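Local structure of histidine utilization repressor (Pseudomonas syringae pv. tomato, 2PKH) at the interface of chains A and B. The protein probably represses the histidine utilization operon by binding its hutP region until an inducer is present, the chain here being its C-terminal UTRA domain. Residues are numbered along the deposited sequence; one frame, centred on the assembly and turned at random. Chains: chain A/B, Histidine utilization repressor.

The interface of chains A and B. Residues chain A 141-144; chain B 91-94.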
ATOM      1  N   ARG A 141     -18.384  -1.290  -3.908  1.00 29.97           N
ATOM      2  CA  ARG A 141     -17.355  -2.043  -3.152  1.00 30.12           C
ATOM      3  C   ARG A 141     -15.955  -1.628  -3.574  1.00 29.78           C
ATOM      4  O   ARG A 141     -15.760  -1.144  -4.682  1.00 28.18           O
ATOM      5  CB  ARG A 141     -17.522  -3.567  -3.328  1.00 30.77           C
ATOM      6  CG  ARG A 141     -17.663  -4.074  -4.724  1.00 34.15           C
ATOM      7  CD  ARG A 141     -17.955  -5.540  -4.738  1.00 39.24           C
ATOM      8  NE  ARG A 141     -17.962  -6.062  -6.101  1.00 47.36           N
ATOM      9  CZ  ARG A 141     -19.061  -6.407  -6.781  1.00 50.90           C
ATOM     10  NH1 ARG A 141     -20.262  -6.302  -6.218  1.00 51.36           N
ATOM     11  NH2 ARG A 141     -18.961  -6.863  -8.033  1.00 51.06           N
ATOM     12  N   LEU A 142     -14.991  -1.798  -2.685  1.00 27.75           N
ATOM     13  CA  LEU A 142     -13.605  -1.477  -3.003  1.00 28.64           C
ATOM     14  C   LEU A 142     -13.046  -2.823  -3.432  1.00 28.56           C
ATOM     15  O   LEU A 142     -13.302  -3.818  -2.741  1.00 28.93           O
ATOM     16  CB  LEU A 142     -12.893  -1.044  -1.732  1.00 28.95           C
ATOM     17  CG  LEU A 142     -12.624   0.378  -1.285  1.00 33.38           C
ATOM     18  CD1 LEU A 142     -12.326   0.451   0.198  1.00 31.80           C
ATOM     19  CD2 LEU A 142     -11.350   0.860  -1.976  1.00 40.03           C
ATOM     20  N   GLU A 143     -12.322  -2.911  -4.555  1.00 28.91           N
ATOM     21  CA  GLU A 143     -11.804  -4.219  -5.010  1.00 29.39           C
ATOM     22  C   GLU A 143     -10.365  -4.053  -5.465  1.00 28.00           C
ATOM     23  O   GLU A 143     -10.050  -3.104  -6.172  1.00 27.19           O
ATOM     24  CB  GLU A 143     -12.603  -4.693  -6.224  1.00 30.00           C
ATOM     25  CG  GLU A 143     -14.060  -5.074  -5.982  1.00 33.91           C
ATOM     26  CD  GLU A 143     -14.797  -5.300  -7.277  1.00 34.14           C
ATOM     27  OE1 GLU A 143     -14.352  -6.145  -8.061  1.00 44.14           O
ATOM     28  OE2 GLU A 143     -15.817  -4.633  -7.532  1.00 43.13           O
ATOM     29  N   GLY A 144      -9.476  -4.946  -5.093  1.00 26.95           N
ATOM     30  CA  GLY A 144      -8.165  -4.965  -5.809  1.00 25.90           C
ATOM     31  C   GLY A 144      -7.394  -6.241  -5.653  1.00 24.87           C
ATOM     32  O   GLY A 144      -7.804  -7.145  -4.929  1.00 22.98           O
TER
ATOM     33  N   HIS B  91      -8.791  -8.629  -2.736  1.00 23.76           N
ATOM     34  CA  HIS B  91      -9.665  -8.143  -1.642  1.00 25.55           C
ATOM     35  C   HIS B  91     -10.876  -7.421  -2.193  1.00 24.82           C
ATOM     36  O   HIS B  91     -10.846  -6.878  -3.314  1.00 23.33           O
ATOM     37  CB  HIS B  91      -8.856  -7.275  -0.637  1.00 27.40           C
ATOM     38  CG  HIS B  91      -8.401  -5.959  -1.206  1.00 34.44           C
ATOM     39  ND1 HIS B  91      -7.205  -5.806  -1.880  1.00 41.42           N
ATOM     40  CD2 HIS B  91      -8.983  -4.732  -1.194  1.00 37.56           C
ATOM     41  CE1 HIS B  91      -7.066  -4.544  -2.258  1.00 43.72           C
ATOM     42  NE2 HIS B  91      -8.137  -3.871  -1.864  1.00 45.62           N
ATOM     43  N   VAL B  92     -11.999  -7.536  -1.482  1.00 23.18           N
ATOM     44  CA  VAL B  92     -13.188  -6.856  -1.842  1.00 22.63           C
ATOM     45  C   VAL B  92     -13.685  -6.342  -0.500  1.00 23.22           C
ATOM     46  O   VAL B  92     -13.797  -7.132   0.480  1.00 21.42           O
ATOM     47  CB  VAL B  92     -14.205  -7.821  -2.488  1.00 23.05           C
ATOM     48  CG1 VAL B  92     -15.449  -7.148  -2.742  1.00 23.32           C
ATOM     49  CG2 VAL B  92     -13.664  -8.346  -3.890  1.00 23.36           C
ATOM     50  N   VAL B  93     -13.913  -5.039  -0.414  1.00 20.31           N
ATOM     51  CA  VAL B  93     -14.280  -4.440   0.879  1.00 20.17           C
ATOM     52  C   VAL B  93     -15.604  -3.714   0.702  1.00 19.67           C
ATOM     53  O   VAL B  93     -15.723  -2.906  -0.237  1.00 18.82           O
ATOM     54  CB  VAL B  93     -13.214  -3.453   1.295  1.00 18.09           C
ATOM     55  CG1 VAL B  93     -13.548  -2.817   2.686  1.00 19.09           C
ATOM     56  CG2 VAL B  93     -11.848  -4.117   1.287  1.00 21.09           C
ATOM     57  N   GLU B  94     -16.539  -3.992   1.635  1.00 20.98           N
ATOM     58  CA  GLU B  94     -17.917  -3.573   1.622  1.00 23.19           C
ATOM     59  C   GLU B  94     -18.319  -3.178   3.041  1.00 21.32           C
ATOM     60  O   GLU B  94     -17.754  -3.666   4.006  1.00 21.77           O
ATOM     61  CB  GLU B  94     -18.777  -4.793   1.204  1.00 23.17           C
ATOM     62  CG  GLU B  94     -18.867  -4.944  -0.294  1.00 29.40           C
ATOM     63  CD  GLU B  94     -19.587  -6.215  -0.719  1.00 29.71           C
ATOM     64  OE1 GLU B  94     -19.032  -7.302  -0.513  1.00 33.01           O
ATOM     65  OE2 GLU B  94     -20.676  -6.088  -1.325  1.00 37.53           O
TER
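A:Leu142 and B:Val93 pair through backbone N-H and C=O groups, A:Leu142 N giving to B:Val93 O at 2.8 Å and B:Val93 N to A:Leu142 O at 2.7 Å; each donor lies in the carbonyl plane. A:Gly144 and B:His91 are also doubly bonded but less coplanar, A:Gly144 N tilted 27° from the carbonyl plane of B:His91 O. C-terminal strand 142-147 of chain A thus adds antiparallel to strand 88-97 of chain B. The two-fold repeats this swap of tails, consistent with a dimer, although the coordinates alone do not establish the state in solution. On one sheet face, the side chains of A:Leu142 and B:Val93 run alongside each other in the same direction, CB to CB 3.9 Å. The B:His91 ring lies on this face too: chi1 of 69° folds the imidazole back over its own backbone and onto the partner strand. A:Gly144 N lies over the centre of the B:His91 ring, 3.6 Å above its plane. The opposite face carries A:Arg141, A:Glu143, B:Val92 and B:Glu94, with B:Glu94 CG 3.6 Å from A:Arg141 CB. The A:Glu143 and B:Val92 side chains lie alongside, pointing the same way, A:Glu143 CG 3.9 Å from B:Val92 CG2. A:Arg141 crosses B:Val92 at a slant, A:Arg141 CD 3.6 Å from B:Val92 CG1. Within chain A a salt bridge forms, though its hydrogen bond is weak: A:Arg141 NE lies 2.9 Å from A:Glu143 OE2, with 129° at the hydrogen.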